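Local structure of galactose-binding like protein (7M1A) at residues Val110-Met115 with Leu146-Val151; Gly104-Trp109 with Tyr153-Cys158; Gly50-Pro55 with Asn165-Phe170; Met11-Asp16 with Val57-Leu62. The protein is a SusE-like protein that probably binds, and may degrade, glycans, here as its calcium-binding, galactose-binding-like C-terminal domain. All coordinates share one frame; numbering follows the deposited sequence.

Contact 1: residues Val110-Met115 with Leu146-Val151; sequences VKLLDM and LDMPRV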
loop_
_atom_site.group_PDB
_atom_site.type_symbol
_atom_site.label_atom_id
_atom_site.label_comp_id
_atom_site.label_asym_id
_atom_site.label_seq_id
_atom_site.Cartn_x
_atom_site.Cartn_y
_atom_site.Cartn_z
ATOM N N VAL A 110 6.585 7.769 -18.951
ATOM C CA VAL A 110 6.212 7.807 -20.327
ATOM C C VAL A 110 4.784 7.292 -20.447
ATOM O O VAL A 110 4.361 6.352 -19.780
ATOM C CB VAL A 110 7.234 6.990 -21.152
ATOM C CG1 VAL A 110 6.846 6.852 -22.617
ATOM C CG2 VAL A 110 8.580 7.728 -21.136
ATOM N N LYS A 111 3.995 7.927 -21.314
ATOM C CA LYS A 111 2.585 7.549 -21.468
ATOM C C LYS A 111 2.510 6.361 -22.437
ATOM O O LYS A 111 3.000 6.434 -23.551
ATOM C CB LYS A 111 1.714 8.699 -21.991
ATOM C CG LYS A 111 0.221 8.306 -22.057
ATOM C CD LYS A 111 -0.703 9.486 -22.347
ATOM C CE LYS A 111 -0.459 10.092 -23.712
ATOM N NZ LYS A 111 -1.478 11.110 -23.970
ATOM N N LEU A 112 1.965 5.250 -21.938
ATOM C CA LEU A 112 1.949 3.962 -22.651
ATOM C C LEU A 112 0.657 3.857 -23.459
ATOM O O LEU A 112 0.659 3.364 -24.610
ATOM C CB LEU A 112 2.092 2.820 -21.665
ATOM C CG LEU A 112 3.439 2.806 -20.903
ATOM C CD1 LEU A 112 3.158 1.741 -19.809
ATOM C CD2 LEU A 112 4.534 2.269 -21.809
ATOM N N LEU A 113 -0.470 4.285 -22.853
ATOM C CA LEU A 113 -1.785 4.072 -23.451
ATOM C C LEU A 113 -2.726 5.227 -23.109
ATOM O O LEU A 113 -2.783 5.652 -21.953
ATOM C CB LEU A 113 -2.508 2.824 -22.866
ATOM C CG LEU A 113 -1.822 1.475 -23.192
ATOM C CD1 LEU A 113 -2.353 0.367 -22.294
ATOM C CD2 LEU A 113 -1.900 1.106 -24.672
ATOM N N ASP A 114 -3.496 5.627 -24.146
ATOM C CA ASP A 114 -4.654 6.508 -23.959
ATOM C C ASP A 114 -5.881 5.600 -24.023
ATOM O O ASP A 114 -6.093 4.928 -25.045
ATOM C CB ASP A 114 -4.841 7.435 -25.160
ATOM C CG ASP A 114 -3.740 8.448 -25.274
ATOM O OD1 ASP A 114 -3.620 9.220 -24.347
ATOM O OD2 ASP A 114 -2.926 8.367 -26.235
HETATM N N MSE A 115 -6.635 5.480 -22.933
HETATM C CA MSE A 115 -7.776 4.565 -22.868
HETATM C C MSE A 115 -9.066 5.359 -22.874
HETATM O O MSE A 115 -9.220 6.377 -22.198
HETATM C CB MSE A 115 -7.738 3.684 -21.590
HETATM C CG MSE A 115 -6.453 2.913 -21.466
HETATM SE SE MSE A 115 -6.242 1.502 -22.846
HETATM C CE MSE A 115 -7.730 0.360 -22.269
ATOM N N LEU A 146 4.724 -1.584 -29.946
ATOM C CA LEU A 146 6.082 -2.181 -29.898
ATOM C C LEU A 146 7.152 -1.107 -29.718
ATOM O O LEU A 146 8.161 -1.437 -29.086
ATOM C CB LEU A 146 6.337 -2.909 -31.236
ATOM C CG LEU A 146 7.677 -3.621 -31.365
ATOM C CD1 LEU A 146 7.727 -4.829 -30.442
ATOM C CD2 LEU A 146 7.917 -4.060 -32.791
ATOM N N ASP A 147 6.903 0.149 -30.014
ATOM C CA ASP A 147 7.953 1.135 -29.729
ATOM C C ASP A 147 7.962 1.652 -28.303
ATOM O O ASP A 147 8.849 2.433 -27.970
ATOM C CB ASP A 147 7.868 2.284 -30.717
ATOM C CG ASP A 147 6.665 3.178 -30.611
ATOM O OD1 ASP A 147 5.790 3.004 -29.717
ATOM O OD2 ASP A 147 6.677 4.127 -31.444
HETATM N N MSE A 148 7.076 1.176 -27.416
HETATM C CA MSE A 148 7.200 1.585 -26.015
HETATM C C MSE A 148 8.411 0.916 -25.377
HETATM O O MSE A 148 8.682 -0.230 -25.685
HETATM C CB MSE A 148 5.891 1.138 -25.316
HETATM C CG MSE A 148 4.702 2.067 -25.763
HETATM SE SE MSE A 148 4.955 3.985 -25.435
HETATM C CE MSE A 148 6.051 4.614 -24.020
ATOM N N PRO A 149 9.076 1.596 -24.390
ATOM C CA PRO A 149 10.187 0.974 -23.686
ATOM C C PRO A 149 9.664 -0.084 -22.722
ATOM O O PRO A 149 8.485 -0.095 -22.289
ATOM C CB PRO A 149 10.781 2.077 -22.806
ATOM C CG PRO A 149 9.608 3.084 -22.644
ATOM C CD PRO A 149 8.758 2.950 -23.896
ATOM N N ARG A 150 10.594 -0.969 -22.305
ATOM C CA ARG A 150 10.301 -1.847 -21.175
ATOM C C ARG A 150 10.079 -1.027 -19.917
ATOM O O ARG A 150 10.698 0.033 -19.720
ATOM C CB ARG A 150 11.422 -2.858 -20.899
ATOM C CG ARG A 150 11.642 -3.829 -22.045
ATOM C CD ARG A 150 12.300 -5.137 -21.616
ATOM N NE ARG A 150 13.646 -4.888 -21.227
ATOM C CZ ARG A 150 14.425 -5.836 -20.672
ATOM N NH1 ARG A 150 13.992 -7.052 -20.373
ATOM N NH2 ARG A 150 15.662 -5.535 -20.346
ATOM N N VAL A 151 9.110 -1.475 -19.094
ATOM C CA VAL A 151 8.796 -0.749 -17.856
ATOM C C VAL A 151 8.532 -1.703 -16.717
ATOM O O VAL A 151 8.315 -2.876 -16.941
ATOM C CB VAL A 151 7.507 0.119 -18.021
ATOM C CG1 VAL A 151 7.732 1.296 -18.995
ATOM C CG2 VAL A 151 6.249 -0.669 -18.542
#
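The bulged strand 110-116 of the six-strand antiparallel sheet meets the loop that leads into strand 151-158 through Leu112 and Met148, a selenomethionine. The two side chains cross obliquely, CD2 of Leu112 meeting Met148 from CB to SE. That methyl is 3.9 Å from Met148 CB and 4.0 Å from Met148 SE, so the shaft of the residue as well as its heavy atom does the touching. Met148 SE also lies 3.7 Å from the backbone oxygen Lys111 O. The position of the terminal CE is doubtful, since the model sets it impossibly close to Val110 CG1. The other branch of Leu112 reaches Val151 tip to tip, CD1 to CG2 at 4.1 Å. Leu112 and Leu113 both face Val93 on strand 88-96, which makes a classic beta bulge; the helical psi of Leu112, -42°, is the local departure from extended geometry. Leu113 packs on Phe71 and Ala142 of the four-strand sheet. Lys111 points away from the loop, and Lys111 NZ forms a salt bridge with Asp114 OD1 at 2.9 Å, on the syn lone pair of that oxygen. On the loop, Lys67 NZ is hydrogen-bonded to both Leu146 O and Met148 O, tying together the backbone around the selenomethionine.

Contact 2: residues Gly104-Trp109 with Tyr153-Cys158; sequences GSWDQW and YIRIKC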
loop_
_atom_site.group_PDB
_atom_site.type_symbol
_atom_site.label_atom_id
_atom_site.label_comp_id
_atom_site.label_asym_id
_atom_site.label_seq_id
_atom_site.Cartn_x
_atom_site.Cartn_y
_atom_site.Cartn_z
ATOM N N GLY A 104 6.581 12.173 -6.714
ATOM C CA GLY A 104 5.398 12.036 -7.560
ATOM C C GLY A 104 5.390 12.795 -8.880
ATOM O O GLY A 104 4.367 12.796 -9.621
ATOM N N SER A 105 6.531 13.440 -9.204
ATOM C CA SER A 105 6.601 14.173 -10.448
ATOM C C SER A 105 6.412 13.224 -11.648
ATOM O O SER A 105 6.826 12.061 -11.673
ATOM C CB SER A 105 7.928 14.932 -10.581
ATOM O OG SER A 105 8.014 15.542 -11.907
ATOM N N TRP A 106 5.872 13.795 -12.734
ATOM C CA TRP A 106 5.705 13.046 -13.989
ATOM C C TRP A 106 6.987 12.959 -14.843
ATOM O O TRP A 106 7.033 12.301 -15.886
ATOM C CB TRP A 106 4.553 13.641 -14.794
ATOM C CG TRP A 106 3.210 13.376 -14.205
ATOM C CD1 TRP A 106 2.442 14.197 -13.401
ATOM C CD2 TRP A 106 2.524 12.127 -14.250
ATOM N NE1 TRP A 106 1.274 13.548 -13.035
ATOM C CE2 TRP A 106 1.293 12.299 -13.579
ATOM C CE3 TRP A 106 2.775 10.954 -14.945
ATOM C CZ2 TRP A 106 0.349 11.283 -13.508
ATOM C CZ3 TRP A 106 1.816 9.951 -14.884
ATOM C CH2 TRP A 106 0.634 10.125 -14.188
ATOM N N ASP A 107 8.011 13.717 -14.486
ATOM C CA ASP A 107 9.144 13.893 -15.351
ATOM C C ASP A 107 9.689 12.592 -15.931
ATOM O O ASP A 107 10.105 12.587 -17.101
ATOM C CB ASP A 107 10.269 14.681 -14.643
ATOM C CG ASP A 107 9.938 16.159 -14.449
ATOM O OD1 ASP A 107 9.030 16.699 -15.129
ATOM O OD2 ASP A 107 10.673 16.799 -13.686
ATOM N N GLN A 108 9.910 11.532 -15.103
ATOM C CA GLN A 108 10.591 10.353 -15.567
ATOM C C GLN A 108 9.637 9.406 -16.352
ATOM O O GLN A 108 10.101 8.346 -16.817
ATOM C CB GLN A 108 11.266 9.543 -14.449
ATOM C CG GLN A 108 10.304 8.720 -13.620
ATOM C CD GLN A 108 10.897 8.439 -12.256
ATOM O OE1 GLN A 108 10.710 9.232 -11.345
ATOM N NE2 GLN A 108 11.630 7.326 -12.161
ATOM N N TRP A 109 8.293 9.641 -16.335
ATOM C CA TRP A 109 7.245 8.652 -16.798
ATOM C C TRP A 109 6.986 8.878 -18.290
ATOM O O TRP A 109 7.015 10.024 -18.786
ATOM C CB TRP A 109 5.996 8.894 -15.948
ATOM C CG TRP A 109 6.190 8.563 -14.497
ATOM C CD1 TRP A 109 6.615 9.405 -13.529
ATOM C CD2 TRP A 109 5.889 7.309 -13.906
ATOM N NE1 TRP A 109 6.664 8.703 -12.322
ATOM C CE2 TRP A 109 6.179 7.422 -12.526
ATOM C CE3 TRP A 109 5.403 6.084 -14.446
ATOM C CZ2 TRP A 109 5.981 6.360 -11.643
ATOM C CZ3 TRP A 109 5.202 5.050 -13.555
ATOM C CH2 TRP A 109 5.518 5.183 -12.184
ATOM N N TYR A 153 7.364 0.035 -13.520
ATOM C CA TYR A 153 6.475 0.792 -12.638
ATOM C C TYR A 153 5.374 1.398 -13.477
ATOM O O TYR A 153 5.645 1.752 -14.633
ATOM C CB TYR A 153 7.283 1.891 -11.935
ATOM C CG TYR A 153 8.457 1.287 -11.226
ATOM C CD1 TYR A 153 8.343 0.587 -10.006
ATOM C CD2 TYR A 153 9.728 1.381 -11.797
ATOM C CE1 TYR A 153 9.481 0.075 -9.387
ATOM C CE2 TYR A 153 10.853 0.818 -11.215
ATOM C CZ TYR A 153 10.722 0.129 -10.014
ATOM O OH TYR A 153 11.845 -0.427 -9.426
ATOM N N ILE A 154 4.203 1.476 -12.893
ATOM C CA ILE A 154 3.025 1.915 -13.646
ATOM C C ILE A 154 2.300 3.005 -12.887
ATOM O O ILE A 154 2.233 2.990 -11.657
ATOM C CB ILE A 154 2.061 0.740 -13.860
ATOM C CG1 ILE A 154 2.723 -0.358 -14.719
ATOM C CG2 ILE A 154 0.753 1.182 -14.544
ATOM C CD1 ILE A 154 2.981 -0.020 -16.153
ATOM N N ARG A 155 1.725 3.966 -13.617
ATOM C CA ARG A 155 0.750 4.888 -13.062
ATOM C C ARG A 155 -0.540 4.800 -13.883
ATOM O O ARG A 155 -0.510 4.684 -15.134
ATOM C CB ARG A 155 1.227 6.335 -12.986
ATOM C CG ARG A 155 2.153 6.533 -11.822
ATOM C CD ARG A 155 2.771 7.930 -11.930
ATOM N NE ARG A 155 2.645 8.450 -10.536
ATOM C CZ ARG A 155 2.941 9.699 -10.234
ATOM N NH1 ARG A 155 3.427 10.536 -11.161
ATOM N NH2 ARG A 155 2.722 10.192 -9.018
ATOM N N ILE A 156 -1.666 4.935 -13.180
ATOM C CA ILE A 156 -2.948 5.141 -13.873
ATOM C C ILE A 156 -3.478 6.519 -13.482
ATOM O O ILE A 156 -3.429 6.926 -12.323
ATOM C CB ILE A 156 -3.920 4.002 -13.572
ATOM C CG1 ILE A 156 -3.401 2.738 -14.323
ATOM C CG2 ILE A 156 -5.355 4.332 -14.002
ATOM C CD1 ILE A 156 -4.174 1.469 -14.048
ATOM N N LYS A 157 -3.840 7.315 -14.522
ATOM C CA LYS A 157 -4.421 8.648 -14.347
ATOM C C LYS A 157 -5.874 8.638 -14.864
ATOM O O LYS A 157 -6.104 8.291 -16.016
ATOM C CB LYS A 157 -3.542 9.647 -15.101
ATOM C CG LYS A 157 -4.001 11.110 -15.042
ATOM C CD LYS A 157 -3.182 12.037 -16.044
ATOM C CE LYS A 157 -3.459 13.485 -15.711
ATOM N NZ LYS A 157 -2.699 14.443 -16.555
ATOM N N CYS A 158 -6.833 9.052 -14.008
ATOM C CA CYS A 158 -8.239 9.094 -14.409
ATOM C C CYS A 158 -8.586 10.516 -14.850
ATOM O O CYS A 158 -8.763 11.410 -13.998
ATOM C CB CYS A 158 -9.135 8.629 -13.260
ATOM S SG CYS A 158 -10.799 8.433 -13.955
#
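Arg155, on strand 151-158, carries the hydrogen bonds to the loop 104-109: its NH1 and NH2 grip one atom, Gly104 O, end-on, at 2.9 Å from NH1 and 3.1 Å from NH2. Gly104 O lies near the guanidinium plane, while both nitrogens approach it from the same face of its carbonyl. NH2 also forms a salt bridge with Asp16, and NE is hydrogen-bonded to Thr59. The cation-pi contact is with Trp106: Arg155 CZ stands 4.5 Å from the centroid of its six-membered ring, 9° off the normal, although the two planes are tilted by 44°. A CH-pi contact serves Trp109, with Arg155 CD 3.6 Å from the centroid of its six-membered ring, over the face. Apolar packing adds Trp109 CH2 against Tyr153 CB at 3.7 Å. Trp106 and Trp109 are the end residues of a type I beta turn, closed by Trp109 N to Trp106 O. Together these contacts fasten the connection between antiparallel neighbours 88-96 and 110-116 onto a strand of the same sheet in this galactose-binding-like fold.

Contact 3: residues Gly50-Pro55 with Asn165-Phe170; sequences GTKDGP and NYNICF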
loop_
_atom_site.group_PDB
_atom_site.type_symbol
_atom_site.label_atom_id
_atom_site.label_comp_id
_atom_site.label_asym_id
_atom_site.label_seq_id
_atom_site.Cartn_x
_atom_site.Cartn_y
_atom_site.Cartn_z
ATOM N N GLY A 50 -15.167 12.661 -3.102
ATOM C CA GLY A 50 -14.769 14.052 -2.862
ATOM C C GLY A 50 -14.277 14.722 -4.148
ATOM O O GLY A 50 -13.765 14.074 -5.074
ATOM N N THR A 51 -14.407 16.049 -4.215
ATOM C CA THR A 51 -14.014 16.733 -5.436
ATOM C C THR A 51 -12.502 16.882 -5.410
ATOM O O THR A 51 -11.959 17.330 -4.404
ATOM C CB THR A 51 -14.607 18.143 -5.488
ATOM O OG1 THR A 51 -16.032 17.906 -5.575
ATOM C CG2 THR A 51 -14.050 18.967 -6.622
ATOM N N LYS A 52 -11.836 16.435 -6.491
ATOM C CA LYS A 52 -10.398 16.575 -6.622
ATOM C C LYS A 52 -10.019 17.795 -7.439
ATOM O O LYS A 52 -10.775 18.153 -8.351
ATOM C CB LYS A 52 -9.764 15.290 -7.194
ATOM C CG LYS A 52 -9.937 14.090 -6.266
ATOM C CD LYS A 52 -9.281 12.822 -6.826
ATOM C CE LYS A 52 -9.310 11.645 -5.849
ATOM N NZ LYS A 52 -8.515 11.969 -4.628
ATOM N N ASP A 53 -8.786 18.258 -7.234
ATOM C CA ASP A 53 -8.216 19.379 -7.993
ATOM C C ASP A 53 -7.819 18.998 -9.430
ATOM O O ASP A 53 -7.594 19.870 -10.283
ATOM C CB ASP A 53 -6.964 20.003 -7.328
ATOM C CG ASP A 53 -7.304 20.817 -6.117
ATOM O OD1 ASP A 53 -8.517 21.124 -5.906
ATOM O OD2 ASP A 53 -6.348 21.180 -5.404
ATOM N N GLY A 54 -7.667 17.713 -9.665
ATOM C CA GLY A 54 -7.196 17.195 -10.928
ATOM C C GLY A 54 -7.395 15.690 -10.980
ATOM O O GLY A 54 -7.789 15.072 -10.003
ATOM N N PRO A 55 -7.064 15.086 -12.144
ATOM C CA PRO A 55 -7.188 13.635 -12.373
ATOM C C PRO A 55 -6.644 12.830 -11.197
ATOM O O PRO A 55 -5.528 13.095 -10.689
ATOM C CB PRO A 55 -6.338 13.435 -13.633
ATOM C CG PRO A 55 -6.545 14.728 -14.445
ATOM C CD PRO A 55 -6.577 15.811 -13.339
ATOM N N ASN A 165 -16.306 13.328 -13.247
ATOM C CA ASN A 165 -15.310 13.880 -12.337
ATOM C C ASN A 165 -14.025 13.031 -12.369
ATOM O O ASN A 165 -13.818 12.175 -13.233
ATOM C CB ASN A 165 -15.868 14.204 -10.937
ATOM C CG ASN A 165 -16.292 12.951 -10.164
ATOM O OD1 ASN A 165 -15.467 12.136 -9.761
ATOM N ND2 ASN A 165 -17.599 12.767 -9.917
ATOM N N TYR A 166 -13.116 13.319 -11.419
ATOM C CA TYR A 166 -11.744 12.811 -11.490
ATOM C C TYR A 166 -11.566 11.516 -10.667
ATOM O O TYR A 166 -10.493 10.927 -10.751
ATOM C CB TYR A 166 -10.739 13.854 -10.973
ATOM C CG TYR A 166 -10.560 15.062 -11.842
ATOM C CD1 TYR A 166 -10.369 14.968 -13.213
ATOM C CD2 TYR A 166 -10.759 16.333 -11.311
ATOM C CE1 TYR A 166 -10.196 16.110 -14.026
ATOM C CE2 TYR A 166 -10.619 17.469 -12.103
ATOM C CZ TYR A 166 -10.370 17.358 -13.467
ATOM O OH TYR A 166 -10.201 18.473 -14.245
ATOM N N ASN A 167 -12.586 11.096 -9.873
ATOM C CA ASN A 167 -12.480 9.883 -9.074
ATOM C C ASN A 167 -12.348 8.652 -9.957
ATOM O O ASN A 167 -12.721 8.648 -11.112
ATOM C CB ASN A 167 -13.635 9.844 -8.059
ATOM C CG ASN A 167 -13.404 10.871 -6.978
ATOM O OD1 ASN A 167 -12.480 10.711 -6.153
ATOM N ND2 ASN A 167 -14.224 11.910 -6.931
ATOM N N ILE A 168 -11.903 7.562 -9.341
ATOM C CA ILE A 168 -11.889 6.301 -10.061
ATOM C C ILE A 168 -12.193 5.132 -9.116
ATOM O O ILE A 168 -11.708 5.068 -7.981
ATOM C CB ILE A 168 -10.545 6.082 -10.828
ATOM C CG1 ILE A 168 -10.551 4.810 -11.688
ATOM C CG2 ILE A 168 -9.363 6.112 -9.846
ATOM C CD1 ILE A 168 -9.370 4.689 -12.609
ATOM N N CYS A 169 -12.957 4.135 -9.613
ATOM C CA CYS A 169 -13.076 2.846 -8.937
ATOM C C CYS A 169 -13.116 1.769 -10.051
ATOM O O CYS A 169 -13.671 1.987 -11.128
ATOM C CB CYS A 169 -14.342 2.792 -8.071
ATOM S SG CYS A 169 -15.929 2.985 -8.921
ATOM N N PHE A 170 -12.616 0.579 -9.745
ATOM C CA PHE A 170 -12.659 -0.549 -10.662
ATOM C C PHE A 170 -12.245 -1.814 -9.903
ATOM O O PHE A 170 -11.775 -1.694 -8.736
ATOM C CB PHE A 170 -11.849 -0.371 -11.953
ATOM C CG PHE A 170 -10.371 -0.313 -11.757
ATOM C CD1 PHE A 170 -9.769 0.881 -11.287
ATOM C CD2 PHE A 170 -9.557 -1.384 -12.057
ATOM C CE1 PHE A 170 -8.380 0.979 -11.143
ATOM C CE2 PHE A 170 -8.153 -1.284 -11.898
ATOM C CZ PHE A 170 -7.601 -0.111 -11.416
HETATM O O HOH W 1 -13.256 15.280 -8.901
#
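Tyr166 lays one face of its ring over the Gly54-Pro55 peptide. Gly54 C is 3.3 Å above the ring plane and Pro55 N 3.4 Å above it, both offset toward the rim. Two CH-pi contacts come to the same face: Gly54 CA lies 3.8 Å from the ring centroid and Pro55 CD 4.0 Å from it. At the ring edge, in its plane, Lys52 O approaches CD2 of Tyr166. The CB of Tyr166 points toward the 50-55 loop, and the first torsion, -70°, sets CG anti to the carbonyl carbon, where it meets Gly54 O and C. An alanine at Tyr166 would probably leave Gly54 and Pro55 without their aromatic cover and open a gap over that peptide. Beside the ring, Asn167 ND2 gives a nearly straight hydrogen bond to Gly50 O (2.9 Å, 171°), with the acceptor in the amide plane. Water 1 bridges the segments, accepting from Lys52 N and Tyr166 N.

What positions this first shell lies behind it. Asn165 OD1 accepts from Asn167 ND2 and from Asn161 ND2, while Asn167 OD1 is hydrogen-bonded to Thr47 OG1. The amide of Asn167 is thus held at both its oxygen and its nitrogen, which should fix its rotation. Asn165 OD1 also takes the backbone Asn167 N at 3.1 Å, in the carbonyl plane, the bond that defines an Asx turn, here just before strand 169-176.

Contact 4: residues Met11-Asp16 with Val57-Leu62; sequences MYLQND and VFTFDL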
loop_
_atom_site.group_PDB
_atom_site.type_symbol
_atom_site.label_atom_id
_atom_site.label_comp_id
_atom_site.label_asym_id
_atom_site.label_seq_id
_atom_site.Cartn_x
_atom_site.Cartn_y
_atom_site.Cartn_z
HETATM N N MSE A 11 2.454 1.194 -4.517
HETATM C CA MSE A 11 3.359 2.276 -4.160
HETATM C C MSE A 11 2.528 3.470 -3.737
HETATM O O MSE A 11 1.318 3.535 -4.030
HETATM C CB MSE A 11 4.262 2.601 -5.322
HETATM C CG MSE A 11 5.159 1.434 -5.673
HETATM SE SE MSE A 11 6.473 1.881 -7.048
HETATM C CE MSE A 11 7.611 2.989 -5.949
ATOM N N TYR A 12 3.199 4.519 -3.201
ATOM C CA TYR A 12 2.428 5.687 -2.788
ATOM C C TYR A 12 3.405 6.847 -2.876
ATOM O O TYR A 12 4.341 6.941 -2.059
ATOM C CB TYR A 12 1.863 5.601 -1.373
ATOM C CG TYR A 12 0.935 6.777 -1.138
ATOM C CD1 TYR A 12 -0.348 6.860 -1.748
ATOM C CD2 TYR A 12 1.409 7.892 -0.415
ATOM C CE1 TYR A 12 -1.137 7.996 -1.587
ATOM C CE2 TYR A 12 0.605 9.016 -0.247
ATOM C CZ TYR A 12 -0.637 9.078 -0.870
ATOM O OH TYR A 12 -1.377 10.202 -0.756
ATOM N N LEU A 13 3.284 7.646 -3.952
ATOM C CA LEU A 13 4.147 8.793 -4.189
ATOM C C LEU A 13 3.434 10.060 -3.780
ATOM O O LEU A 13 2.239 10.063 -3.655
ATOM C CB LEU A 13 4.471 8.908 -5.685
ATOM C CG LEU A 13 4.968 7.652 -6.401
ATOM C CD1 LEU A 13 5.461 7.955 -7.810
ATOM C CD2 LEU A 13 6.113 6.988 -5.590
ATOM N N GLN A 14 4.173 11.158 -3.490
ATOM C CA GLN A 14 3.466 12.347 -2.961
ATOM C C GLN A 14 2.428 12.789 -3.966
ATOM O O GLN A 14 2.699 12.820 -5.189
ATOM C CB GLN A 14 4.510 13.493 -2.906
ATOM C CG GLN A 14 4.114 14.746 -2.102
ATOM C CD GLN A 14 5.190 15.811 -2.160
ATOM O OE1 GLN A 14 6.367 15.568 -2.435
ATOM N NE2 GLN A 14 4.786 17.032 -1.881
ATOM N N ASN A 15 1.315 13.232 -3.424
ATOM C CA ASN A 15 0.138 13.717 -4.171
ATOM C C ASN A 15 -0.640 12.590 -4.835
ATOM O O ASN A 15 -1.633 12.890 -5.476
ATOM C CB ASN A 15 0.502 14.883 -5.123
ATOM C CG ASN A 15 1.044 16.048 -4.351
ATOM O OD1 ASN A 15 0.482 16.416 -3.326
ATOM N ND2 ASN A 15 2.142 16.570 -4.843
ATOM N N ASP A 16 -0.239 11.300 -4.740
ATOM C CA ASP A 16 -1.095 10.257 -5.285
ATOM C C ASP A 16 -2.432 10.257 -4.542
ATOM O O ASP A 16 -2.521 10.647 -3.379
ATOM C CB ASP A 16 -0.454 8.880 -5.138
ATOM C CG ASP A 16 0.681 8.587 -6.125
ATOM O OD1 ASP A 16 0.868 9.391 -7.076
ATOM O OD2 ASP A 16 1.226 7.478 -6.082
ATOM N N VAL A 57 -4.588 9.966 -9.522
ATOM C CA VAL A 57 -3.363 9.283 -9.937
ATOM C C VAL A 57 -3.009 8.234 -8.877
ATOM O O VAL A 57 -2.973 8.567 -7.721
ATOM C CB VAL A 57 -2.204 10.288 -10.180
ATOM C CG1 VAL A 57 -0.874 9.585 -10.426
ATOM C CG2 VAL A 57 -2.544 11.303 -11.231
ATOM N N PHE A 58 -2.622 7.022 -9.314
ATOM C CA PHE A 58 -2.026 6.114 -8.327
ATOM C C PHE A 58 -0.960 5.290 -9.064
ATOM O O PHE A 58 -0.853 5.298 -10.301
ATOM C CB PHE A 58 -3.113 5.258 -7.646
ATOM C CG PHE A 58 -3.829 4.310 -8.553
ATOM C CD1 PHE A 58 -3.317 3.066 -8.897
ATOM C CD2 PHE A 58 -5.016 4.732 -9.179
ATOM C CE1 PHE A 58 -3.960 2.214 -9.786
ATOM C CE2 PHE A 58 -5.666 3.894 -10.087
ATOM C CZ PHE A 58 -5.132 2.652 -10.442
ATOM N N THR A 59 -0.099 4.649 -8.245
ATOM C CA THR A 59 1.174 4.138 -8.720
ATOM C C THR A 59 1.361 2.714 -8.179
ATOM O O THR A 59 1.083 2.433 -7.002
ATOM C CB THR A 59 2.286 5.022 -8.168
ATOM O OG1 THR A 59 2.059 6.409 -8.480
ATOM C CG2 THR A 59 3.646 4.646 -8.713
ATOM N N PHE A 60 2.015 1.839 -8.965
ATOM C CA PHE A 60 2.340 0.489 -8.493
ATOM C C PHE A 60 3.532 -0.066 -9.257
ATOM O O PHE A 60 4.000 0.534 -10.204
ATOM C CB PHE A 60 1.133 -0.454 -8.520
ATOM C CG PHE A 60 0.491 -0.655 -9.854
ATOM C CD1 PHE A 60 -0.421 0.274 -10.345
ATOM C CD2 PHE A 60 0.763 -1.773 -10.662
ATOM C CE1 PHE A 60 -1.130 0.050 -11.547
ATOM C CE2 PHE A 60 0.092 -1.968 -11.900
ATOM C CZ PHE A 60 -0.846 -1.074 -12.320
ATOM N N ASP A 61 4.058 -1.187 -8.781
ATOM C CA ASP A 61 5.275 -1.832 -9.246
ATOM C C ASP A 61 4.824 -3.180 -9.775
ATOM O O ASP A 61 4.176 -3.973 -9.043
ATOM C CB ASP A 61 6.181 -1.946 -8.030
ATOM C CG ASP A 61 7.541 -2.555 -8.210
ATOM O OD1 ASP A 61 7.841 -3.143 -9.261
ATOM O OD2 ASP A 61 8.365 -2.355 -7.272
ATOM N N LEU A 62 5.233 -3.535 -10.998
ATOM C CA LEU A 62 4.940 -4.848 -11.590
ATOM C C LEU A 62 5.840 -5.938 -11.006
ATOM O O LEU A 62 5.536 -7.128 -11.189
ATOM C CB LEU A 62 5.107 -4.845 -13.137
ATOM C CG LEU A 62 4.229 -3.828 -13.899
ATOM C CD1 LEU A 62 4.685 -3.691 -15.335
ATOM C CD2 LEU A 62 2.754 -4.256 -13.831
HETATM O O HOH W 2 -0.301 5.272 -5.386
HETATM O O HOH W 3 -4.046 12.113 -7.358
#
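Met11, a selenomethionine, gives its backbone N to Thr59 O at 3.1 Å, and five residues on Asp16 comes beside Val57 and Thr59, so that the chain after strand 9-11 folds along strand 56-66. Leu13 to Asp16 form a type II beta turn, closed by Asp16 N to Leu13 O. The carboxylate of Asp16 joins turn to strand. Thr59 OG1 donates to Asp16 OD2 at 2.8 Å, on the syn side and 20° out of the carboxylate plane. Leu13 N reaches the same oxygen from the opposite face, at 3.0 Å, and water 2 also donates to it. An alanine at Asp16 would probably leave Thr59 OG1 and Leu13 N without this acceptor and the charge of Arg155, paired with OD1, without its mate. Leu13 crosses Thr59 at about a right angle, its CD1 3.9 Å from Thr59 CG2. At the other end of the contact, Asp61 OD1 accepts from Gly63 N and pairs with Arg152, while OD2 pairs with Arg9 of the second subunit. Water 2 bridges the two backbones too, donating to Met11 O at 2.7 Å and accepting from Thr59 N at 2.9 Å.

Contacts 2 and 4 are the closest pair, their centres about 8 Å apart, because strands 151-158 and 56-66 are neighbours in one sheet. One polar join is the salt bridge Arg155 NH2 to Asp16 OD1, 2.8 Å; Ile154 N to Phe60 O, 2.9 Å, is a probable hydrogen bond between the strands. Contact 1 meets contact 2 through methyl groups, Leu112 CD1 to Ile154 CD1 at 4.1 Å. At the other end of strand 151-158, Cys158 SG approaches Asn167 O of contact 3 at 3.4 Å. Contacts 3 and 4 touch ring to ring, Phe170 CE1 lying 3.7 Å from Phe58 CZ. The calcium ion is about 12 Å from the side chain of Phe58, and two of its ligands, Thr171 and Glu172, directly follow Phe170.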